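Side-chain contacts in ABC transporter, substrate binding protein (PDB 3C9H), which probably captures a solute in the bacterial periplasm and passes it to an ABC importer, and holds a magnesium ion: residues T70-I73 with Y74-V78; A117-P120 with A121-W125; P144-T148 with E149-A153; S200-K203 with A204-A207; Q290-M293 with A294-Q298. All coordinates share one frame; numbering follows the deposited sequence.

Contact 1 of 5, residues T70-I73 with Y74-V78; sequences TGEI and YDRIV
E72 and R76, one helical turn apart, meet through the flank of the arginine: E72 OE2 lies 3.8 Å from R76 CB, and the carboxylate and guanidinium planes are turned 46° against each other. Their charged ends do not touch directly. A water spans them instead, donating to E72 OE2 at 3.0 Å and accepting from R76 NH1 at 3.3 Å. E72 reaches this place because CG stands anti to the backbone N and the chain then bends at chi2 (54°), folding the carboxylate back toward the next turn. The bend also brings E72 OE1 within 4.5 Å of D75 OD2, a proximity of like charges that may cost a little.

Elsewhere on the helix I73 and I77 run side by side, CG2 of I73 3.8 Å from CD1 of I77. These branched apolar chains suit the side that packs on strand 90-93. Under everything run the backbone bonds, such as I77 N to I73 O at 3.1 Å.

Farther out, R76 is fixed by salt bridges to E66 and E80, while the ring of Y74 packs on helix 96-104. At the first turn T70 OG1 bonds G182 N and a citrate probably taken up from the crystallisation liquor, close to the magnesium-binding S41. A helix N terminus beside the site in this way is consistent with the cleft of periplasmic solute-binding proteins.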
# COMPACT_ATOMS: atom_id res chain seq x y z
N THR A 70 6.91 0.13 5.33
CA THR A 70 6.90 -1.28 4.89
C THR A 70 8.28 -1.95 5.05
O THR A 70 8.41 -3.08 5.49
CB THR A 70 6.38 -1.37 3.43
OG1 THR A 70 7.12 -0.47 2.59
CG2 THR A 70 4.87 -1.06 3.33
N GLY A 71 9.33 -1.21 4.70
CA GLY A 71 10.72 -1.71 4.80
C GLY A 71 11.14 -1.97 6.23
O GLY A 71 11.97 -2.84 6.49
N GLU A 72 10.57 -1.22 7.16
CA GLU A 72 10.83 -1.38 8.57
C GLU A 72 10.08 -2.57 9.16
O GLU A 72 10.61 -3.25 10.06
CB GLU A 72 10.46 -0.09 9.31
CG GLU A 72 10.71 -0.14 10.82
CD GLU A 72 12.12 -0.55 11.24
OE1 GLU A 72 13.08 -0.43 10.45
OE2 GLU A 72 12.25 -0.97 12.41
N ILE A 73 8.87 -2.82 8.68
CA ILE A 73 8.14 -4.03 9.07
C ILE A 73 9.01 -5.23 8.76
O ILE A 73 9.24 -6.05 9.62
CB ILE A 73 6.79 -4.18 8.36
CG1 ILE A 73 5.82 -3.04 8.79
CG2 ILE A 73 6.16 -5.54 8.68
CD1 ILE A 73 4.53 -2.93 7.93
N TYR A 74 9.49 -5.30 7.52
CA TYR A 74 10.37 -6.39 7.09
C TYR A 74 11.65 -6.48 7.94
O TYR A 74 11.97 -7.52 8.52
CB TYR A 74 10.74 -6.19 5.60
CG TYR A 74 11.71 -7.25 5.09
CD1 TYR A 74 11.26 -8.48 4.62
CD2 TYR A 74 13.08 -7.00 5.07
CE1 TYR A 74 12.17 -9.46 4.19
CE2 TYR A 74 13.97 -7.96 4.62
CZ TYR A 74 13.52 -9.17 4.19
OH TYR A 74 14.44 -10.13 3.76
N ASP A 75 12.40 -5.39 7.99
CA ASP A 75 13.66 -5.37 8.74
C ASP A 75 13.51 -5.76 10.20
O ASP A 75 14.33 -6.50 10.76
CB ASP A 75 14.31 -3.99 8.67
CG ASP A 75 14.89 -3.69 7.33
OD1 ASP A 75 15.06 -4.61 6.52
OD2 ASP A 75 15.21 -2.50 7.10
N ARG A 76 12.47 -5.25 10.83
CA ARG A 76 12.26 -5.49 12.24
C ARG A 76 11.87 -6.94 12.55
O ARG A 76 12.36 -7.54 13.50
CB ARG A 76 11.19 -4.56 12.75
CG ARG A 76 10.96 -4.67 14.22
CD ARG A 76 10.43 -3.35 14.77
NE ARG A 76 9.81 -3.60 16.07
CZ ARG A 76 9.00 -2.78 16.69
NH1 ARG A 76 8.64 -1.64 16.12
NH2 ARG A 76 8.46 -3.16 17.86
N ILE A 77 10.97 -7.49 11.74
CA ILE A 77 10.58 -8.88 11.93
C ILE A 77 11.79 -9.82 11.74
O ILE A 77 12.00 -10.75 12.53
CB ILE A 77 9.40 -9.26 11.00
CG1 ILE A 77 8.11 -8.59 11.52
CG2 ILE A 77 9.25 -10.80 10.93
CD1 ILE A 77 6.90 -8.73 10.63
N VAL A 78 12.59 -9.56 10.71
CA VAL A 78 13.81 -10.35 10.46
C VAL A 78 14.80 -10.22 11.63
O VAL A 78 15.33 -11.21 12.12
CB VAL A 78 14.51 -9.96 9.15
CG1 VAL A 78 15.94 -10.66 9.02
CG2 VAL A 78 13.65 -10.32 7.95
O HOH W 1 10.09 0.34 13.94

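Contact 2 of 5, residues A117-P120 with A121-W125; sequences ARWP and AWANW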
# COMPACT_ATOMS: atom_id res chain seq x y z
N ALA A 117 -10.01 -21.55 2.71
CA ALA A 117 -10.25 -22.33 1.50
C ALA A 117 -11.02 -21.54 0.43
O ALA A 117 -10.78 -21.71 -0.75
CB ALA A 117 -10.97 -23.63 1.85
N ARG A 118 -11.93 -20.66 0.86
CA ARG A 118 -12.73 -19.85 -0.07
C ARG A 118 -12.15 -18.49 -0.44
O ARG A 118 -12.73 -17.76 -1.24
CB ARG A 118 -14.12 -19.68 0.51
CG ARG A 118 -14.88 -20.99 0.42
CD ARG A 118 -16.30 -20.79 0.59
NE ARG A 118 -16.63 -20.84 1.98
CZ ARG A 118 -17.30 -21.83 2.57
NH1 ARG A 118 -17.74 -22.89 1.91
NH2 ARG A 118 -17.54 -21.76 3.87
N TRP A 119 -10.99 -18.16 0.14
CA TRP A 119 -10.32 -16.90 -0.16
C TRP A 119 -9.87 -16.96 -1.61
O TRP A 119 -9.42 -18.01 -2.06
CB TRP A 119 -9.12 -16.68 0.77
CG TRP A 119 -8.79 -15.21 0.88
CD1 TRP A 119 -7.70 -14.58 0.40
CD2 TRP A 119 -9.61 -14.21 1.48
NE1 TRP A 119 -7.77 -13.23 0.66
CE2 TRP A 119 -8.93 -12.97 1.34
CE3 TRP A 119 -10.83 -14.23 2.13
CZ2 TRP A 119 -9.46 -11.79 1.81
CZ3 TRP A 119 -11.36 -13.04 2.61
CH2 TRP A 119 -10.67 -11.84 2.45
N PRO A 120 -10.04 -15.86 -2.38
CA PRO A 120 -9.63 -15.94 -3.78
C PRO A 120 -8.22 -16.49 -3.91
O PRO A 120 -7.34 -16.11 -3.14
CB PRO A 120 -9.75 -14.49 -4.23
CG PRO A 120 -10.87 -13.96 -3.41
CD PRO A 120 -10.62 -14.55 -2.07
N ALA A 121 -8.03 -17.40 -4.85
CA ALA A 121 -6.80 -18.17 -4.97
C ALA A 121 -5.58 -17.29 -5.23
O ALA A 121 -4.49 -17.52 -4.68
CB ALA A 121 -6.96 -19.26 -6.08
N TRP A 122 -5.75 -16.27 -6.06
CA TRP A 122 -4.68 -15.31 -6.32
C TRP A 122 -4.20 -14.60 -5.04
O TRP A 122 -3.08 -14.12 -4.98
CB TRP A 122 -5.14 -14.26 -7.33
CG TRP A 122 -6.19 -13.30 -6.86
CD1 TRP A 122 -7.53 -13.39 -7.07
CD2 TRP A 122 -5.98 -12.05 -6.16
NE1 TRP A 122 -8.17 -12.32 -6.52
CE2 TRP A 122 -7.24 -11.48 -5.95
CE3 TRP A 122 -4.85 -11.39 -5.68
CZ2 TRP A 122 -7.41 -10.27 -5.30
CZ3 TRP A 122 -5.01 -10.21 -4.99
CH2 TRP A 122 -6.28 -9.65 -4.83
N ALA A 123 -5.08 -14.52 -4.05
CA ALA A 123 -4.89 -13.73 -2.84
C ALA A 123 -4.43 -14.57 -1.65
O ALA A 123 -4.41 -14.10 -0.51
CB ALA A 123 -6.18 -12.95 -2.51
N ASN A 124 -4.02 -15.81 -1.91
CA ASN A 124 -3.59 -16.72 -0.85
C ASN A 124 -2.32 -17.47 -1.24
O ASN A 124 -2.34 -18.29 -2.18
CB ASN A 124 -4.72 -17.71 -0.58
CG ASN A 124 -4.39 -18.69 0.51
OD1 ASN A 124 -3.27 -18.74 1.00
ND2 ASN A 124 -5.38 -19.49 0.89
N TRP A 125 -1.21 -17.20 -0.56
CA TRP A 125 0.00 -18.01 -0.65
C TRP A 125 0.08 -18.97 0.56
O TRP A 125 0.32 -18.54 1.68
CB TRP A 125 1.28 -17.15 -0.69
CG TRP A 125 2.53 -17.96 -1.00
CD1 TRP A 125 2.91 -18.45 -2.22
CD2 TRP A 125 3.56 -18.38 -0.07
NE1 TRP A 125 4.09 -19.14 -2.10
CE2 TRP A 125 4.51 -19.12 -0.80
CE3 TRP A 125 3.74 -18.24 1.32
CZ2 TRP A 125 5.65 -19.69 -0.20
CZ3 TRP A 125 4.88 -18.81 1.92
CH2 TRP A 125 5.81 -19.52 1.16
O HOH W 2 -7.83 -19.87 -0.92
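A123 meets W119 and P120 at the apolar centre of this turn. The methyl of A123 lies 3.7 Å from W119 CD1, against the pyrrole side of the indole, and 4.3 Å from P120 CB. The same methyl also sits over the centre of the W122 ring, 3.6 Å above its plane, so a single methyl fits where two indoles converge. P120 CB approaches W122 obliquely, 3.5 Å from NE1. That ring is placed by a first torsion of 69°, which sets CG between the backbone N and the carbonyl carbon and folds the indole back beside the proline. P120 CD, in turn, covers part of one face of W119.

Backbone atoms ring this core. The carbonyl O of A123 comes to the edge of W119 near its plane, 3.4 Å from CD1, while NE1 of the same indole is hydrogen-bonded to A131 O. A123 N donates to P120 O at 2.9 Å, the donor well above the carbonyl plane rather than on a lone pair, as the tight i to i+3 turn brings it there.

At the polar edge a water lies 2.7 Å from W119 O, probably donating to it, and accepts from N124 ND2, tying the approach to the turn to its exit. The other end of that amide, OD1, bonds N127 N. Bonds from A123 N to P120 O and from N124 N to A121 O define two overlapping beta-turns, a short 3-10 segment leading into the antiparallel hairpin of strands 124-125 and 129-131.

Contact 3 of 5, residues P144-T148 with E149-A153; sequences PSFTT and EKPPA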
# COMPACT_ATOMS: atom_id res chain seq x y z
N PRO A 144 -7.17 23.71 -7.98
CA PRO A 144 -6.97 25.13 -8.33
C PRO A 144 -5.85 25.41 -9.33
O PRO A 144 -5.85 26.48 -9.95
CB PRO A 144 -6.64 25.79 -6.99
CG PRO A 144 -7.33 24.92 -5.99
CD PRO A 144 -7.14 23.52 -6.53
N SER A 145 -4.91 24.49 -9.48
CA SER A 145 -3.79 24.66 -10.42
C SER A 145 -4.14 24.21 -11.84
O SER A 145 -3.36 24.45 -12.74
CB SER A 145 -2.53 23.90 -9.96
OG SER A 145 -2.01 24.47 -8.79
N PHE A 146 -5.26 23.54 -12.02
CA PHE A 146 -5.66 22.99 -13.31
C PHE A 146 -6.96 23.61 -13.76
O PHE A 146 -7.95 22.93 -14.01
CB PHE A 146 -5.75 21.48 -13.26
CG PHE A 146 -4.41 20.83 -13.24
CD1 PHE A 146 -3.79 20.45 -14.43
CD2 PHE A 146 -3.72 20.70 -12.06
CE1 PHE A 146 -2.53 19.88 -14.43
CE2 PHE A 146 -2.44 20.13 -12.05
CZ PHE A 146 -1.85 19.74 -13.24
N THR A 147 -6.93 24.92 -13.88
CA THR A 147 -8.12 25.65 -14.24
C THR A 147 -8.27 25.94 -15.73
O THR A 147 -9.39 26.05 -16.17
CB THR A 147 -8.24 26.89 -13.40
OG1 THR A 147 -6.97 27.56 -13.38
CG2 THR A 147 -8.65 26.48 -11.93
N THR A 148 -7.19 26.09 -16.50
CA THR A 148 -7.35 26.25 -17.98
C THR A 148 -6.92 25.02 -18.77
O THR A 148 -6.94 25.02 -19.99
CB THR A 148 -6.64 27.51 -18.57
OG1 THR A 148 -5.24 27.44 -18.30
CG2 THR A 148 -7.23 28.80 -18.02
N GLU A 149 -6.54 23.97 -18.06
CA GLU A 149 -6.22 22.72 -18.70
C GLU A 149 -6.44 21.60 -17.72
O GLU A 149 -6.12 21.74 -16.54
CB GLU A 149 -4.79 22.73 -19.18
CG GLU A 149 -4.46 21.65 -20.16
CD GLU A 149 -2.96 21.50 -20.33
OE1 GLU A 149 -2.25 22.55 -20.28
OE2 GLU A 149 -2.50 20.35 -20.48
N LYS A 150 -7.01 20.51 -18.19
CA LYS A 150 -7.29 19.38 -17.31
C LYS A 150 -6.00 18.61 -16.99
O LYS A 150 -5.02 18.69 -17.75
CB LYS A 150 -8.40 18.49 -17.89
CG LYS A 150 -8.10 17.78 -19.20
CD LYS A 150 -9.32 16.91 -19.56
CE LYS A 150 -9.25 16.32 -20.99
NZ LYS A 150 -7.87 16.09 -21.56
N PRO A 151 -5.95 17.90 -15.85
CA PRO A 151 -4.69 17.23 -15.56
C PRO A 151 -4.43 16.05 -16.49
O PRO A 151 -5.36 15.56 -17.13
CB PRO A 151 -4.88 16.75 -14.12
CG PRO A 151 -6.33 16.56 -13.97
CD PRO A 151 -6.95 17.68 -14.78
N PRO A 152 -3.15 15.60 -16.56
CA PRO A 152 -2.77 14.46 -17.39
C PRO A 152 -3.42 13.18 -16.89
O PRO A 152 -3.59 13.02 -15.69
CB PRO A 152 -1.24 14.42 -17.26
CG PRO A 152 -0.95 15.11 -15.96
CD PRO A 152 -2.00 16.15 -15.81
N ALA A 153 -3.84 12.31 -17.82
CA ALA A 153 -4.55 11.07 -17.51
C ALA A 153 -3.78 9.81 -17.94
O ALA A 153 -4.24 8.69 -17.71
CB ALA A 153 -5.92 11.08 -18.17
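F146 and P151 make a CH-pi contact. CB of the proline stands over one face of the phenyl ring, 4.0 Å from its centroid and 19° off the ring normal, displaced toward the rim. A proline serves well here: its ring is stiff and its C-H groups are somewhat polarised, so it can lie on an aromatic face at little entropic cost.

Apolar packing continues the contact farther along the same flank of the ring, where P152 CD comes obliquely to F146 CE1 at 4.0 Å. With CG anti to its carbonyl carbon (chi1 -75°), F146 is directed across the turn to both prolines.

The turn belongs to the surface loop that joins strand 135-142 to helix 155-164. F146 reaches inward from it to L230 on strand 230-235 and meets the ring of Y161, the planes inclined by about 30°.

One polar atom meets the aromatic at its edge. The carbonyl O of E149 lies in the plane of the ring, 3.4 Å from F146 CD1 and 3.3 Å from F146 CB, facing the weakly positive rim of C-H groups. E149 extends its side chain to touch Y161, and its OE2 forms a salt bridge with R164 at the other end of the helix.

Contact 4 of 5, residues S200-K203 with A204-A207; sequences SVIK and AMGA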
# COMPACT_ATOMS: atom_id res chain seq x y z
N SER A 200 11.58 7.13 -19.58
CA SER A 200 11.29 8.47 -20.08
C SER A 200 10.45 9.27 -19.06
O SER A 200 10.68 10.47 -18.86
CB SER A 200 10.59 8.42 -21.45
OG SER A 200 9.33 7.77 -21.36
N VAL A 201 9.50 8.59 -18.42
CA VAL A 201 8.72 9.21 -17.34
C VAL A 201 9.61 9.61 -16.16
O VAL A 201 9.56 10.74 -15.70
CB VAL A 201 7.55 8.31 -16.84
CG1 VAL A 201 6.77 9.00 -15.69
CG2 VAL A 201 6.61 7.93 -17.99
N ILE A 202 10.45 8.68 -15.69
CA ILE A 202 11.34 8.96 -14.56
C ILE A 202 12.29 10.11 -14.89
O ILE A 202 12.48 11.04 -14.10
CB ILE A 202 12.15 7.68 -14.14
CG1 ILE A 202 11.21 6.53 -13.80
CG2 ILE A 202 13.03 7.97 -12.93
CD1 ILE A 202 10.01 6.96 -12.95
N LYS A 203 12.87 10.07 -16.09
CA LYS A 203 13.75 11.15 -16.56
C LYS A 203 13.02 12.50 -16.59
O LYS A 203 13.51 13.47 -16.01
CB LYS A 203 14.34 10.81 -17.93
CG LYS A 203 15.40 9.70 -17.86
CD LYS A 203 15.74 9.14 -19.24
CE LYS A 203 16.78 7.97 -19.17
NZ LYS A 203 18.14 8.39 -18.64
N ALA A 204 11.84 12.55 -17.21
CA ALA A 204 11.02 13.78 -17.21
C ALA A 204 10.77 14.31 -15.80
O ALA A 204 10.84 15.52 -15.58
CB ALA A 204 9.70 13.55 -17.93
N MET A 205 10.48 13.43 -14.84
CA MET A 205 10.21 13.87 -13.47
C MET A 205 11.49 14.47 -12.85
O MET A 205 11.43 15.49 -12.14
CB MET A 205 9.66 12.72 -12.59
CG MET A 205 8.18 12.30 -12.88
SD MET A 205 7.43 11.10 -11.72
CE MET A 205 8.36 9.67 -12.18
N GLY A 206 12.63 13.83 -13.11
CA GLY A 206 13.91 14.36 -12.63
C GLY A 206 14.25 15.74 -13.20
O GLY A 206 14.74 16.59 -12.48
N ALA A 207 13.94 15.95 -14.48
CA ALA A 207 14.09 17.27 -15.14
C ALA A 207 13.12 18.32 -14.58
O ALA A 207 13.47 19.51 -14.50
CB ALA A 207 13.91 17.13 -16.61
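V201 and M205 are joined first by the backbone: M205 N donates to V201 O at 3.0 Å. Three parallel bonds of the same i to i+4 kind flank it. A204 N gives to S200 O and A207 N to K203 O, each at 2.9 Å, and G206 N gives to I202 O at 3.0 Å. Four amides and four carbonyls are thus paired within two turns.

The polar side chains find their partners elsewhere. S200 OG is hydrogen-bonded to D197 OD2, just ahead of the helix, and K203 stretches out over the surface until its NZ meets S354 OG near the C terminus.

What remains between the turns is apolar. The thioether of M205 bends at chi3 (-70°), turning CE back along the helix. There it lies 3.9 Å from V201 CG1 and only 3.3 Å from I202 CD1, shorter than usual for two methyls, so its exact value is doubtful. An unbranched, flexible methionine can turn its end methyl back onto both neighbours.

Helix 198-207 lies between two others: V201 and A204, with their short side chains, face helix 155-164, while I202 packs on W348, A351 and L352 of helix 338-353.

Contact 5 of 5, residues Q290-M293 with A294-Q298; sequences QTIM and ARQLQ
The guanidinium of R295 carries the methyl of T291 over one face, CG2 lying 3.9 Å above its plane and toward the rim. The same methyl touches the aliphatic stem at 3.5 Å from R295 CG. This fold-back depends on the bend of the arginine at chi2 (-94°), and on T291 turning CG2 toward it while OG1 bonds K287 O, one turn earlier. Threonine therefore offers carbon to one neighbour and oxygen to the other. The second flat group is the amide of Q296, whose side chain runs alongside that of I292, its CD 4.0 Å from I292 CG2.

All this takes place where helix 287-296 runs out. I292 O accepts two amides, Q296 N at 2.7 Å and L297 N at 3.3 Å, the latter in the carbonyl plane. L297 N is shared in turn with M293 O, at 3.1 Å. Such bifurcated bonds are common where a helix unwinds, and Q298 then leaves it with a positive phi of 56°.

L297 packs on the backbone of M293, its CG 3.9 Å from M293 CA; the side chains themselves only graze. Beyond them both residues face helix 44-57, at P49 and M50 respectively, while F283 and F284 of helix 274-285 lie against I292 and M293.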
# COMPACT_ATOMS: atom_id res chain seq x y z
N GLN A 290 -14.08 -6.69 6.20
CA GLN A 290 -13.99 -6.27 4.79
C GLN A 290 -15.03 -5.22 4.40
O GLN A 290 -14.77 -4.40 3.53
CB GLN A 290 -14.08 -7.51 3.88
CG GLN A 290 -12.87 -8.45 3.99
CD GLN A 290 -11.72 -8.12 3.05
OE1 GLN A 290 -10.56 -8.02 3.48
NE2 GLN A 290 -12.01 -7.94 1.76
N THR A 291 -16.20 -5.25 5.05
CA THR A 291 -17.23 -4.22 4.81
C THR A 291 -16.82 -2.85 5.40
O THR A 291 -17.08 -1.81 4.80
CB THR A 291 -18.62 -4.66 5.33
OG1 THR A 291 -18.99 -5.88 4.70
CG2 THR A 291 -19.70 -3.61 5.01
N ILE A 292 -16.16 -2.85 6.56
CA ILE A 292 -15.60 -1.61 7.14
C ILE A 292 -14.58 -0.99 6.20
O ILE A 292 -14.65 0.21 5.92
CB ILE A 292 -14.97 -1.83 8.54
CG1 ILE A 292 -16.04 -2.25 9.56
CG2 ILE A 292 -14.23 -0.56 9.00
CD1 ILE A 292 -15.47 -2.89 10.86
N MET A 293 -13.65 -1.78 5.69
CA MET A 293 -12.69 -1.30 4.66
C MET A 293 -13.39 -0.65 3.44
O MET A 293 -13.15 0.51 3.08
CB MET A 293 -11.89 -2.47 4.09
CG MET A 293 -10.70 -2.96 4.86
SD MET A 293 -10.09 -4.48 4.03
CE MET A 293 -9.16 -5.18 5.39
N ALA A 294 -14.26 -1.42 2.82
CA ALA A 294 -14.96 -0.99 1.62
C ALA A 294 -15.84 0.24 1.85
O ALA A 294 -15.87 1.14 1.02
CB ALA A 294 -15.81 -2.12 1.07
N ARG A 295 -16.57 0.24 2.96
CA ARG A 295 -17.62 1.24 3.17
C ARG A 295 -17.15 2.43 3.99
O ARG A 295 -17.75 3.51 3.88
CB ARG A 295 -18.83 0.62 3.85
CG ARG A 295 -19.33 -0.61 3.15
CD ARG A 295 -20.45 -0.37 2.14
NE ARG A 295 -21.15 -1.63 1.90
CZ ARG A 295 -20.69 -2.64 1.15
NH1 ARG A 295 -19.53 -2.56 0.50
NH2 ARG A 295 -21.42 -3.75 1.03
N GLN A 296 -16.12 2.24 4.80
CA GLN A 296 -15.63 3.31 5.67
C GLN A 296 -14.30 3.88 5.24
O GLN A 296 -14.13 5.10 5.30
CB GLN A 296 -15.58 2.87 7.13
CG GLN A 296 -16.96 2.72 7.74
CD GLN A 296 -16.93 2.34 9.21
OE1 GLN A 296 -16.18 2.91 10.01
NE2 GLN A 296 -17.76 1.37 9.58
N LEU A 297 -13.37 3.03 4.81
CA LEU A 297 -11.99 3.47 4.60
C LEU A 297 -11.63 3.70 3.14
O LEU A 297 -10.47 3.98 2.83
CB LEU A 297 -11.00 2.45 5.22
CG LEU A 297 -11.32 1.83 6.59
CD1 LEU A 297 -10.18 0.93 7.06
CD2 LEU A 297 -11.62 2.91 7.61
N GLN A 298 -12.59 3.54 2.22
CA GLN A 298 -12.30 3.66 0.79
C GLN A 298 -11.18 2.72 0.36
O GLN A 298 -10.40 3.03 -0.53
CB GLN A 298 -11.89 5.11 0.46
CG GLN A 298 -12.98 6.14 0.68
CD GLN A 298 -13.85 6.28 -0.54
OE1 GLN A 298 -14.27 5.28 -1.14
NE2 GLN A 298 -14.11 7.51 -0.92

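In the fold
Each of the five contacts closes only a turn of continuous chain, so they follow one another in series and none nests in or crosses another. Contact 1 begins helix 70-82 near the magnesium site; contact 2 turns the chain into the hairpin at 124-125. Contact 3 then links strand 135-142 to helix 155-164, and contact 4 lies on helix 198-207, which packs on that same helix; their centres are about 20 Å apart on one side of the chain's centre. Late in the sequence contact 5 ends helix 287-296 and returns to contact 2, where W119 CH2 packs 3.9 Å from Q290 CD. This is the sole direct touch among the five.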